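Local coordinates for protein aspartate semialdehyde dehydrogenase (Francisella tularensis subsp. tularensis, PDB 4WOJ) that probably catalyses the NADPH-dependent reductive dephosphorylation of L-aspartyl-4-phosphate to L-aspartate-semialdehyde, a step shared by lysine, threonine and methionine biosynthesis, at residues A151-E156 and K294-Q299; S275-L280 and F347-Q352; E302-I307 and I329-I334; G325-A330 and L353-A358. One frame throughout, in Å; residues are numbered along the deposited sequence.

Interaction 1: residues A151-E156 and K294-Q299; sequences AGLLKE and KQKISQ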
loop_
_atom_site.group_PDB
_atom_site.type_symbol
_atom_site.label_atom_id
_atom_site.label_comp_id
_atom_site.label_asym_id
_atom_site.label_seq_id
_atom_site.Cartn_x
_atom_site.Cartn_y
_atom_site.Cartn_z
ATOM N N ALA B 151 0.812 10.747 18.313
ATOM C CA ALA B 151 1.137 10.871 19.718
ATOM C C ALA B 151 0.313 11.944 20.439
ATOM O O ALA B 151 -0.044 11.779 21.591
ATOM C CB ALA B 151 2.623 11.149 19.890
ATOM N N GLY B 152 0.059 13.047 19.741
ATOM C CA GLY B 152 -0.557 14.220 20.325
ATOM C C GLY B 152 -2.025 13.998 20.610
ATOM O O GLY B 152 -2.589 14.687 21.415
ATOM N N LEU B 153 -2.628 13.047 19.922
ATOM C CA LEU B 153 -3.966 12.564 20.243
ATOM C C LEU B 153 -3.943 11.483 21.356
ATOM O O LEU B 153 -4.834 11.435 22.219
ATOM C CB LEU B 153 -4.635 12.055 18.966
ATOM C CG LEU B 153 -4.839 13.113 17.866
ATOM C CD1 LEU B 153 -5.180 12.474 16.538
ATOM C CD2 LEU B 153 -5.944 14.084 18.224
ATOM N N LEU B 154 -2.908 10.648 21.372
ATOM C CA LEU B 154 -2.860 9.542 22.334
ATOM C C LEU B 154 -2.601 10.040 23.749
ATOM O O LEU B 154 -3.220 9.576 24.706
ATOM C CB LEU B 154 -1.812 8.529 21.956
ATOM C CG LEU B 154 -2.022 7.905 20.582
ATOM C CD1 LEU B 154 -0.709 7.401 20.019
ATOM C CD2 LEU B 154 -3.038 6.789 20.649
ATOM N N LYS B 155 -1.717 11.018 23.870
ATOM C CA LYS B 155 -1.414 11.634 25.156
ATOM C C LYS B 155 -2.676 12.205 25.803
ATOM O O LYS B 155 -2.849 12.122 26.994
ATOM C CB LYS B 155 -0.430 12.774 24.969
ATOM C CG LYS B 155 0.972 12.369 24.567
ATOM C CD LYS B 155 1.735 13.619 24.127
ATOM C CE LYS B 155 3.230 13.370 24.028
ATOM N NZ LYS B 155 3.972 14.666 24.083
ATOM N N GLU B 156 -3.532 12.826 25.015
ATOM C CA GLU B 156 -4.794 13.339 25.548
ATOM C C GLU B 156 -5.874 12.272 25.666
ATOM O O GLU B 156 -7.011 12.595 25.891
ATOM C CB GLU B 156 -5.301 14.470 24.689
ATOM C CG GLU B 156 -4.301 15.609 24.611
ATOM C CD GLU B 156 -4.960 16.896 24.262
ATOM O OE1 GLU B 156 -6.193 17.036 24.479
ATOM O OE2 GLU B 156 -4.228 17.750 23.775
ATOM N N LYS B 294 -5.133 18.621 13.564
ATOM C CA LYS B 294 -3.775 18.932 13.052
ATOM C C LYS B 294 -2.969 19.540 14.173
ATOM O O LYS B 294 -1.842 19.152 14.414
ATOM C CB LYS B 294 -3.801 19.916 11.885
ATOM C CG LYS B 294 -4.590 19.448 10.645
ATOM C CD LYS B 294 -5.130 20.544 9.715
ATOM C CE LYS B 294 -4.094 21.612 9.291
ATOM N NZ LYS B 294 -2.685 21.138 9.227
ATOM N N GLN B 295 -3.591 20.459 14.903
ATOM C CA GLN B 295 -2.891 21.148 15.977
ATOM C C GLN B 295 -2.300 20.123 16.945
ATOM O O GLN B 295 -1.082 20.047 17.120
ATOM C CB GLN B 295 -3.815 22.150 16.685
ATOM C CG GLN B 295 -3.125 22.936 17.790
ATOM C CD GLN B 295 -1.994 23.833 17.260
ATOM O OE1 GLN B 295 -1.950 24.186 16.068
ATOM N NE2 GLN B 295 -1.076 24.211 18.150
ATOM N N LYS B 296 -3.182 19.332 17.542
ATOM C CA LYS B 296 -2.779 18.266 18.466
ATOM C C LYS B 296 -1.694 17.376 17.844
ATOM O O LYS B 296 -0.694 17.095 18.487
ATOM C CB LYS B 296 -3.955 17.368 18.853
ATOM C CG LYS B 296 -5.187 18.130 19.306
ATOM C CD LYS B 296 -5.424 18.012 20.785
ATOM C CE LYS B 296 -6.781 18.590 21.123
ATOM N NZ LYS B 296 -6.650 19.456 22.317
ATOM N N ILE B 297 -1.915 16.920 16.612
ATOM C CA ILE B 297 -0.956 16.033 15.976
ATOM C C ILE B 297 0.440 16.715 15.950
ATOM O O ILE B 297 1.444 16.122 16.331
ATOM C CB ILE B 297 -1.370 15.623 14.555
ATOM C CG1 ILE B 297 -2.339 14.457 14.611
ATOM C CG2 ILE B 297 -0.128 15.233 13.720
ATOM C CD1 ILE B 297 -3.035 14.197 13.299
ATOM N N SER B 298 0.424 17.973 15.550
ATOM C CA SER B 298 1.620 18.783 15.336
ATOM C C SER B 298 2.365 19.012 16.622
ATOM O O SER B 298 3.550 19.281 16.575
ATOM C CB SER B 298 1.278 20.144 14.701
ATOM O OG SER B 298 1.058 21.092 15.697
ATOM N N GLN B 299 1.705 18.879 17.758
ATOM C CA GLN B 299 2.379 19.004 19.066
ATOM C C GLN B 299 2.661 17.672 19.813
ATOM O O GLN B 299 3.010 17.674 20.979
ATOM C CB GLN B 299 1.622 19.994 19.962
ATOM C CG GLN B 299 1.591 21.400 19.351
ATOM C CD GLN B 299 1.614 22.560 20.352
ATOM O OE1 GLN B 299 1.069 23.633 20.062
ATOM N NE2 GLN B 299 2.251 22.376 21.513
HETATM O O HOH W 1 1.529 13.582 16.865
#
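Lys296 meets Gly152 with its carbonyl and Glu156 with its side chain, so one residue of helix 290-298 meets the other segment at two points. The Gly152 CA–H points at Lys296 O, with CA and O 3.4 Å apart and an angle of 165° at the hydrogen. With no side chain at Gly152, the two backbones close to 4.7 Å between Gly152 CA and Ile297 CA. One water stitches the same spot, accepting from Gly152 N and donating to Ile297 O at 2.6 Å. Toward solvent, Lys296 NZ faces both carboxylate oxygens of Glu156 about equally, 3.3 Å from OE1 and from OE2, in a salt bridge whose two hydrogen bonds are weak. The two side chains cross nearly at a right angle: Glu156 is extended beyond CG, while the lysine bends at chi2 (-108°), which swings CD toward the carboxylate, Glu156 OE2 lying 3.2 Å from Lys296 CD. On the buried side Leu153 forks over the helix, CD2 against Lys296 CB at 3.9 Å and CD1 against Ile297 CG1 at 4.0 Å. Lys155 NZ, at the exposed rim, bonds to Gly300 O just past the helix. Beneath this helix pair lies the mixed sheet of the dimerisation domain: Leu153 and Ile297 both rest on Phe344 of strand 343-351, and Ile297 continues onto Val304 and Val306 of strand 304-307.

Interaction 2: residues S275-L280 and F347-Q352; sequences SHSQAL and FTVGDQ
Phe347, His276 and Thr348 give up the most surface where strand 347-351 runs antiparallel to strand 275-280. The Phe347 ring leans across the neighbouring strand: CG sits anti to the backbone N (chi1 -167°); from there Gln278 O lies over one face of the ring, with Phe347 CD1 3.7 Å from Ala279 CB and Phe347 CZ 3.5 Å from Ser277 CB. Val349 lines the same face of the sheet and brings CG2 to 3.6 Å from Ser277 OG. His276 and Thr348 belong to the opposite face. Beyond the strand end, Gln352 runs alongside His276, pointing the same way, its CB 3.9 Å from the centroid of the imidazole in a CH-pi contact; CG comes closer still to the rim at NE2. Thr348 places CG2 in the crowded position between backbone N and carbonyl carbon, where it meets Gln278 CB, while OG1 bonds to Ala330 O on the next strand. Two hydrogen-bonded pairs fix the register. His276 and Gly350 exchange bonds, Gly350 N to His276 O being nearly straight (167°), and Gln278 and Thr348 do likewise, with 2.8 Å from Thr348 N to Gln278 O. His276 is the predicted proton acceptor and approaches Cys141, the predicted acyl-thioester residue. The bonds with Gly350 fix the backbone of His276, and Gln352 CB covers one imidazole face, its amide held by Ser171 OG, an arrangement consistent with holding the ring in place near Cys141.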
loop_
_atom_site.group_PDB
_atom_site.type_symbol
_atom_site.label_atom_id
_atom_site.label_comp_id
_atom_site.label_asym_id
_atom_site.label_seq_id
_atom_site.Cartn_x
_atom_site.Cartn_y
_atom_site.Cartn_z
ATOM N N SER B 275 11.379 2.747 4.525
ATOM C CA SER B 275 10.360 3.511 5.160
ATOM C C SER B 275 8.987 2.816 5.167
ATOM O O SER B 275 8.546 2.330 4.131
ATOM C CB SER B 275 10.271 4.859 4.497
ATOM O OG SER B 275 11.229 5.709 5.074
ATOM N N HIS B 276 8.364 2.715 6.352
ATOM C CA HIS B 276 7.012 2.148 6.450
ATOM C C HIS B 276 6.022 3.241 6.296
ATOM O O HIS B 276 6.186 4.282 6.905
ATOM C CB HIS B 276 6.760 1.432 7.755
ATOM C CG HIS B 276 7.515 0.143 7.881
ATOM N ND1 HIS B 276 8.211 -0.414 6.836
ATOM C CD2 HIS B 276 7.682 -0.697 8.927
ATOM C CE1 HIS B 276 8.776 -1.538 7.230
ATOM N NE2 HIS B 276 8.475 -1.729 8.497
ATOM N N SER B 277 5.042 3.013 5.432
ATOM C CA SER B 277 3.964 3.926 5.285
ATOM C C SER B 277 2.676 3.298 5.840
ATOM O O SER B 277 2.545 2.083 5.955
ATOM C CB SER B 277 3.772 4.361 3.848
ATOM O OG SER B 277 4.989 4.718 3.252
ATOM N N GLN B 278 1.740 4.152 6.192
ATOM C CA GLN B 278 0.517 3.736 6.876
ATOM C C GLN B 278 -0.586 4.719 6.593
ATOM O O GLN B 278 -0.444 5.889 6.897
ATOM C CB GLN B 278 0.732 3.717 8.404
ATOM C CG GLN B 278 1.460 2.501 8.914
ATOM C CD GLN B 278 1.609 2.419 10.405
ATOM O OE1 GLN B 278 2.578 2.874 10.965
ATOM N NE2 GLN B 278 0.674 1.740 11.050
ATOM N N ALA B 279 -1.693 4.204 6.071
ATOM C CA ALA B 279 -2.968 4.880 6.038
ATOM C C ALA B 279 -3.788 4.588 7.314
ATOM O O ALA B 279 -4.134 3.463 7.617
ATOM C CB ALA B 279 -3.740 4.456 4.813
ATOM N N LEU B 280 -4.110 5.635 8.052
ATOM C CA LEU B 280 -4.735 5.503 9.319
ATOM C C LEU B 280 -6.132 6.008 9.207
ATOM O O LEU B 280 -6.389 7.011 8.558
ATOM C CB LEU B 280 -3.992 6.281 10.386
ATOM C CG LEU B 280 -2.551 5.871 10.636
ATOM C CD1 LEU B 280 -2.090 6.613 11.870
ATOM C CD2 LEU B 280 -2.337 4.389 10.836
ATOM N N PHE B 347 -2.363 9.835 6.525
ATOM C CA PHE B 347 -1.346 8.926 5.977
ATOM C C PHE B 347 -0.009 9.343 6.552
ATOM O O PHE B 347 0.316 10.500 6.519
ATOM C CB PHE B 347 -1.272 9.041 4.445
ATOM C CG PHE B 347 -0.500 7.942 3.766
ATOM C CD1 PHE B 347 -1.081 6.735 3.483
ATOM C CD2 PHE B 347 0.825 8.155 3.323
ATOM C CE1 PHE B 347 -0.368 5.740 2.832
ATOM C CE2 PHE B 347 1.539 7.173 2.673
ATOM C CZ PHE B 347 0.943 5.951 2.427
ATOM N N THR B 348 0.775 8.395 7.039
ATOM C CA THR B 348 2.062 8.689 7.637
ATOM C C THR B 348 3.154 7.817 7.102
ATOM O O THR B 348 2.917 6.736 6.594
ATOM C CB THR B 348 2.039 8.578 9.206
ATOM O OG1 THR B 348 3.368 8.797 9.698
ATOM C CG2 THR B 348 1.535 7.247 9.671
ATOM N N VAL B 349 4.366 8.327 7.198
ATOM C CA VAL B 349 5.544 7.645 6.723
ATOM C C VAL B 349 6.689 7.908 7.700
ATOM O O VAL B 349 6.904 9.051 8.118
ATOM C CB VAL B 349 6.001 8.189 5.368
ATOM C CG1 VAL B 349 7.211 7.411 4.841
ATOM C CG2 VAL B 349 4.865 8.149 4.362
ATOM N N GLY B 350 7.418 6.849 8.054
ATOM C CA GLY B 350 8.651 6.966 8.841
ATOM C C GLY B 350 9.619 5.852 8.592
ATOM O O GLY B 350 9.280 4.848 7.965
ATOM N N ASP B 351 10.845 6.027 9.071
ATOM C CA ASP B 351 11.968 5.163 8.710
ATOM C C ASP B 351 12.035 3.944 9.596
ATOM O O ASP B 351 12.184 4.067 10.806
ATOM C CB ASP B 351 13.279 5.914 8.858
ATOM C CG ASP B 351 14.463 5.112 8.348
ATOM O OD1 ASP B 351 15.002 4.268 9.091
ATOM O OD2 ASP B 351 14.790 5.292 7.166
ATOM N N GLN B 352 11.971 2.770 8.999
ATOM C CA GLN B 352 11.894 1.534 9.757
ATOM C C GLN B 352 13.077 1.313 10.655
ATOM O O GLN B 352 12.921 0.846 11.782
ATOM C CB GLN B 352 11.740 0.340 8.811
ATOM C CG GLN B 352 11.499 -0.977 9.507
ATOM C CD GLN B 352 12.749 -1.801 9.656
ATOM O OE1 GLN B 352 13.505 -1.970 8.703
ATOM N NE2 GLN B 352 12.970 -2.349 10.856
#

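Interaction 3: residues E302-I307 and I329-I334; sequences EWVKVI and IAIGRI. With NA (sodium ion), chain F.
Ile331 and Val304 make the apolar centre, their side chains slanting across each other with Ile331 CG2 4.0 Å from Val304 CG1. The isoleucine's chi1 (169°) sends CG1 anti to the backbone N and leaves CG2 turned toward strand 304-307, where it also touches Lys305 O. Further along this face Val306 CG1 meets Ile334 CD1 at 4.0 Å, the two side chains nearly perpendicular, and Trp303 CB packs on Ile329 CG1 at the other end. On the reverse face Ile307 CG1 covers Ala330 CB more loosely. Between the faces runs a parallel ladder in which Ile329 and Ile331 each donate and accept. Ile329 N reaches Trp303 O from well above the carbonyl plane, though the N–H points almost straight at the oxygen (170°); the shortest rung is Lys305 N to Ile329 O at 2.8 Å. At the far end the strands part, and two waters, both donating to Ile307 O, bridge it to Arg333 N and, weakly, to Ile334 N. The sodium ion is bound by a water and by Val306 O at 2.0 Å, a doubtfully short distance for sodium. Arg333 turns away to bond Asn309 through NE and to form a salt bridge with Glu244 of the second subunit. Strand 304-307 is one of the two outermost strands of the mixed sheet within this chain; Ile297 of helix 290-298 covers its Val304–Val306 face, while strand 343-351 flanks strand 329-336 on its other side.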
loop_
_atom_site.group_PDB
_atom_site.type_symbol
_atom_site.label_atom_id
_atom_site.label_comp_id
_atom_site.label_asym_id
_atom_site.label_seq_id
_atom_site.Cartn_x
_atom_site.Cartn_y
_atom_site.Cartn_z
ATOM N N GLU B 302 8.762 16.472 18.786
ATOM C CA GLU B 302 9.589 17.225 17.833
ATOM C C GLU B 302 9.729 16.557 16.477
ATOM O O GLU B 302 9.953 17.257 15.518
ATOM C CB GLU B 302 10.956 17.569 18.410
ATOM C CG GLU B 302 11.708 16.399 19.013
ATOM C CD GLU B 302 13.150 16.768 19.339
ATOM O OE1 GLU B 302 13.864 17.285 18.442
ATOM O OE2 GLU B 302 13.573 16.527 20.492
ATOM N N TRP B 303 9.536 15.231 16.395
ATOM C CA TRP B 303 9.708 14.502 15.131
ATOM C C TRP B 303 8.520 14.538 14.204
ATOM O O TRP B 303 8.677 14.376 13.002
ATOM C CB TRP B 303 10.160 13.068 15.401
ATOM C CG TRP B 303 11.403 13.135 16.161
ATOM C CD1 TRP B 303 12.673 13.363 15.661
ATOM C CD2 TRP B 303 11.528 13.112 17.581
ATOM N NE1 TRP B 303 13.583 13.407 16.688
ATOM C CE2 TRP B 303 12.920 13.266 17.879
ATOM C CE3 TRP B 303 10.612 12.996 18.624
ATOM C CZ2 TRP B 303 13.403 13.296 19.170
ATOM C CZ3 TRP B 303 11.082 13.003 19.917
ATOM C CH2 TRP B 303 12.475 13.168 20.185
ATOM N N VAL B 304 7.316 14.700 14.769
ATOM C CA VAL B 304 6.094 14.755 13.967
ATOM C C VAL B 304 6.221 15.894 12.960
ATOM O O VAL B 304 6.503 17.001 13.324
ATOM C CB VAL B 304 4.852 14.980 14.854
ATOM C CG1 VAL B 304 3.623 15.324 14.036
ATOM C CG2 VAL B 304 4.579 13.736 15.649
ATOM N N LYS B 305 5.997 15.608 11.688
ATOM C CA LYS B 305 6.151 16.604 10.641
ATOM C C LYS B 305 4.904 16.618 9.808
ATOM O O LYS B 305 4.629 15.683 9.066
ATOM C CB LYS B 305 7.358 16.257 9.789
ATOM C CG LYS B 305 7.618 17.249 8.700
ATOM C CD LYS B 305 8.983 16.978 8.080
ATOM C CE LYS B 305 9.482 18.180 7.283
ATOM N NZ LYS B 305 8.972 18.058 5.897
ATOM N N VAL B 306 4.126 17.673 9.946
ATOM C CA VAL B 306 2.877 17.717 9.225
ATOM C C VAL B 306 3.101 18.168 7.792
ATOM O O VAL B 306 3.862 19.065 7.525
ATOM C CB VAL B 306 1.869 18.588 9.906
ATOM C CG1 VAL B 306 0.642 18.727 9.044
ATOM C CG2 VAL B 306 1.511 17.978 11.252
ATOM N N ILE B 307 2.441 17.490 6.886
ATOM C CA ILE B 307 2.568 17.743 5.484
ATOM C C ILE B 307 1.213 18.204 5.018
ATOM O O ILE B 307 0.246 17.464 5.091
ATOM C CB ILE B 307 2.923 16.463 4.745
ATOM C CG1 ILE B 307 4.178 15.852 5.328
ATOM C CG2 ILE B 307 3.148 16.737 3.288
ATOM C CD1 ILE B 307 5.361 16.792 5.409
ATOM N N ILE B 329 8.848 11.892 11.257
ATOM C CA ILE B 329 7.619 11.120 11.221
ATOM C C ILE B 329 6.695 11.987 10.367
ATOM O O ILE B 329 6.050 12.916 10.870
ATOM C CB ILE B 329 7.052 10.930 12.676
ATOM C CG1 ILE B 329 8.087 10.229 13.541
ATOM C CG2 ILE B 329 5.756 10.147 12.694
ATOM C CD1 ILE B 329 8.543 8.896 12.961
ATOM N N ALA B 330 6.668 11.743 9.070
ATOM C CA ALA B 330 5.800 12.555 8.228
ATOM C C ALA B 330 4.334 12.058 8.326
ATOM O O ALA B 330 4.049 10.873 8.486
ATOM C CB ALA B 330 6.283 12.559 6.804
ATOM N N ILE B 331 3.412 12.995 8.289
ATOM C CA ILE B 331 1.996 12.658 8.421
ATOM C C ILE B 331 1.152 13.675 7.730
ATOM O O ILE B 331 1.298 14.870 7.950
ATOM C CB ILE B 331 1.594 12.564 9.879
ATOM C CG1 ILE B 331 0.044 12.470 9.993
ATOM C CG2 ILE B 331 2.154 13.711 10.659
ATOM C CD1 ILE B 331 -0.403 12.050 11.350
ATOM N N GLY B 332 0.307 13.211 6.843
ATOM C CA GLY B 332 -0.425 14.114 5.967
ATOM C C GLY B 332 -1.728 13.543 5.497
ATOM O O GLY B 332 -2.178 12.556 6.007
ATOM N N ARG B 333 -2.332 14.207 4.526
ATOM C CA ARG B 333 -3.599 13.818 3.991
ATOM C C ARG B 333 -4.616 13.802 5.147
ATOM O O ARG B 333 -5.553 13.040 5.147
ATOM C CB ARG B 333 -3.508 12.468 3.279
ATOM C CG ARG B 333 -2.512 12.411 2.119
ATOM C CD ARG B 333 -2.831 13.354 0.966
ATOM N NE ARG B 333 -4.273 13.534 0.788
ATOM C CZ ARG B 333 -5.102 12.711 0.137
ATOM N NH1 ARG B 333 -4.672 11.590 -0.424
ATOM N NH2 ARG B 333 -6.401 13.017 0.055
ATOM N N ILE B 334 -4.404 14.677 6.116
ATOM C CA ILE B 334 -5.223 14.741 7.296
ATOM C C ILE B 334 -6.575 15.332 6.929
ATOM O O ILE B 334 -6.682 16.477 6.573
ATOM C CB ILE B 334 -4.572 15.584 8.412
ATOM C CG1 ILE B 334 -3.232 14.963 8.828
ATOM C CG2 ILE B 334 -5.510 15.690 9.614
ATOM C CD1 ILE B 334 -2.253 15.935 9.456
HETATM NA NA NA F . 4.258 20.968 7.802
HETATM O O HOH W 2 -0.398 15.468 2.833
HETATM O O HOH W 3 -2.370 17.380 6.008
HETATM O O HOH W 4 6.000 20.341 6.635
#

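Interaction 4: residues G325-A330 and L353-A358; sequences GTLDIA and LLWGAA
Leu327 and Trp355 mark the closest backbone approach, 6.6 Å between their CA atoms, where the loop leading into strand 329-336 passes the N-terminal part of helix 354-369. At that distance side chains of one segment meet side chains and carbonyls of the other. Leu327 CD2 lies over one face of the indole, 4.0 Å from the centroid of the five-membered ring, a CH-pi contact in which leucine and tryptophan cross at about a right angle. The carbonyl of the same leucine comes to the rim of the ring, in its plane, with Leu327 O 3.3 Å from Trp355 CD1, and NE1 is not much farther off. Ile329 adds its CD1 obliquely, 3.8 Å from Trp355 CD1; chi2 (-56°) bends that methyl round toward the tryptophan. The loop is shaped by an ST turn: Thr326 OG1 accepts from Asp328 N and is also bonded to Asn323 O. Gly325 supplies the bend before it, with a positive phi (86°). Asp351 ties the two segments together from the strand between them, one carboxylate oxygen taking Gly325 N and the other Leu354 N. The helix has a wider pi-type turn here, in which Ala358 N bonds to Leu353 O. Leu354 reaches back to the loop, its CD1 3.4 Å from Thr326 O and close to Gly325 O as well, while its CB rests against Leu327 CD2. Leu354 also packs on Val22 and Arg26 of helix 18-30 in the NAD-binding domain, and the Trp355 indole meets Trp303 edge-to-face and lies on Leu145 and Leu148 of helix 141-149.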
loop_
_atom_site.group_PDB
_atom_site.type_symbol
_atom_site.label_atom_id
_atom_site.label_comp_id
_atom_site.label_asym_id
_atom_site.label_seq_id
_atom_site.Cartn_x
_atom_site.Cartn_y
_atom_site.Cartn_z
ATOM N N GLY B 325 16.114 7.502 5.701
ATOM C CA GLY B 325 17.275 8.142 6.270
ATOM C C GLY B 325 17.033 9.176 7.348
ATOM O O GLY B 325 17.963 9.529 8.043
ATOM N N THR B 326 15.791 9.645 7.535
ATOM C CA THR B 326 15.541 10.752 8.459
ATOM C C THR B 326 14.786 10.338 9.667
ATOM O O THR B 326 14.133 9.311 9.675
ATOM C CB THR B 326 14.692 11.866 7.838
ATOM O OG1 THR B 326 13.298 11.478 7.825
ATOM C CG2 THR B 326 15.200 12.240 6.438
ATOM N N LEU B 327 14.817 11.192 10.679
ATOM C CA LEU B 327 14.030 10.975 11.888
ATOM C C LEU B 327 12.626 11.573 11.791
ATOM O O LEU B 327 11.842 11.513 12.749
ATOM C CB LEU B 327 14.786 11.523 13.098
ATOM C CG LEU B 327 16.019 10.672 13.471
ATOM C CD1 LEU B 327 16.982 11.459 14.340
ATOM C CD2 LEU B 327 15.618 9.402 14.208
ATOM N N ASP B 328 12.290 12.145 10.638
ATOM C CA ASP B 328 10.974 12.752 10.502
ATOM C C ASP B 328 9.906 11.630 10.514
ATOM O O ASP B 328 10.051 10.556 9.903
ATOM C CB ASP B 328 10.828 13.595 9.221
ATOM C CG ASP B 328 11.955 14.649 9.013
ATOM O OD1 ASP B 328 12.493 15.253 9.942
ATOM O OD2 ASP B 328 12.281 14.935 7.850
ATOM N N ILE B 329 8.848 11.892 11.257
ATOM C CA ILE B 329 7.619 11.120 11.221
ATOM C C ILE B 329 6.695 11.987 10.367
ATOM O O ILE B 329 6.050 12.916 10.870
ATOM C CB ILE B 329 7.052 10.930 12.676
ATOM C CG1 ILE B 329 8.087 10.229 13.541
ATOM C CG2 ILE B 329 5.756 10.147 12.694
ATOM C CD1 ILE B 329 8.543 8.896 12.961
ATOM N N ALA B 330 6.668 11.743 9.070
ATOM C CA ALA B 330 5.800 12.555 8.228
ATOM C C ALA B 330 4.334 12.058 8.326
ATOM O O ALA B 330 4.049 10.873 8.486
ATOM C CB ALA B 330 6.283 12.559 6.804
ATOM N N LEU B 353 14.262 1.619 10.136
ATOM C CA LEU B 353 15.519 1.345 10.820
ATOM C C LEU B 353 15.801 2.248 11.994
ATOM O O LEU B 353 16.433 1.847 12.947
ATOM C CB LEU B 353 16.649 1.411 9.812
ATOM C CG LEU B 353 16.564 0.258 8.802
ATOM C CD1 LEU B 353 17.559 0.393 7.681
ATOM C CD2 LEU B 353 16.791 -1.086 9.473
ATOM N N LEU B 354 15.317 3.472 11.950
ATOM C CA LEU B 354 15.608 4.452 12.981
ATOM C C LEU B 354 14.488 4.458 14.046
ATOM O O LEU B 354 14.531 3.749 15.035
ATOM C CB LEU B 354 15.713 5.833 12.341
ATOM C CG LEU B 354 16.884 6.109 11.432
ATOM C CD1 LEU B 354 16.705 7.358 10.600
ATOM C CD2 LEU B 354 18.172 6.232 12.227
ATOM N N TRP B 355 13.471 5.250 13.845
ATOM C CA TRP B 355 12.383 5.268 14.859
ATOM C C TRP B 355 11.709 3.897 14.979
ATOM O O TRP B 355 11.311 3.458 16.069
ATOM C CB TRP B 355 11.383 6.383 14.579
ATOM C CG TRP B 355 11.740 7.660 15.271
ATOM C CD1 TRP B 355 11.895 8.890 14.702
ATOM C CD2 TRP B 355 12.009 7.823 16.653
ATOM N NE1 TRP B 355 12.237 9.808 15.654
ATOM C CE2 TRP B 355 12.303 9.178 16.866
ATOM C CE3 TRP B 355 12.017 6.958 17.736
ATOM C CZ2 TRP B 355 12.601 9.685 18.111
ATOM C CZ3 TRP B 355 12.310 7.459 18.965
ATOM C CH2 TRP B 355 12.603 8.811 19.153
ATOM N N GLY B 356 11.623 3.211 13.856
ATOM C CA GLY B 356 11.145 1.841 13.835
ATOM C C GLY B 356 11.986 0.822 14.566
ATOM O O GLY B 356 11.460 -0.196 14.998
ATOM N N ALA B 357 13.311 1.009 14.630
ATOM C CA ALA B 357 14.126 -0.031 15.265
ATOM C C ALA B 357 15.200 0.503 16.192
ATOM O O ALA B 357 15.142 0.288 17.388
ATOM C CB ALA B 357 14.712 -0.944 14.205
ATOM N N ALA B 358 16.177 1.205 15.626
ATOM C CA ALA B 358 17.367 1.661 16.348
ATOM C C ALA B 358 17.159 2.744 17.367
ATOM O O ALA B 358 17.739 2.681 18.458
ATOM C CB ALA B 358 18.406 2.125 15.331
#

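Interactions 2 and 3 are strand pairings within one mixed sheet, joined through strands 329-336 and 343-351, whose shared edge is bonded backbone to backbone. Interaction 2 is wholly buried and antiparallel and contains the predicted proton acceptor His276, next to Cys141; interaction 3 is parallel, at an edge strand of the sheet, and ends in waters and a sodium ion. Interaction 1 lies on top of that outer part: Ile297 packs on residues of interaction 3, but the Lys296–Glu156 salt bridge faces solvent. Interaction 4 shares Ile329 and Ala330 with interaction 3 and relies on aromatic and aliphatic packing toward the NAD-binding domain. Contacts reaching the second subunit come from interactions 2, 3 and 4.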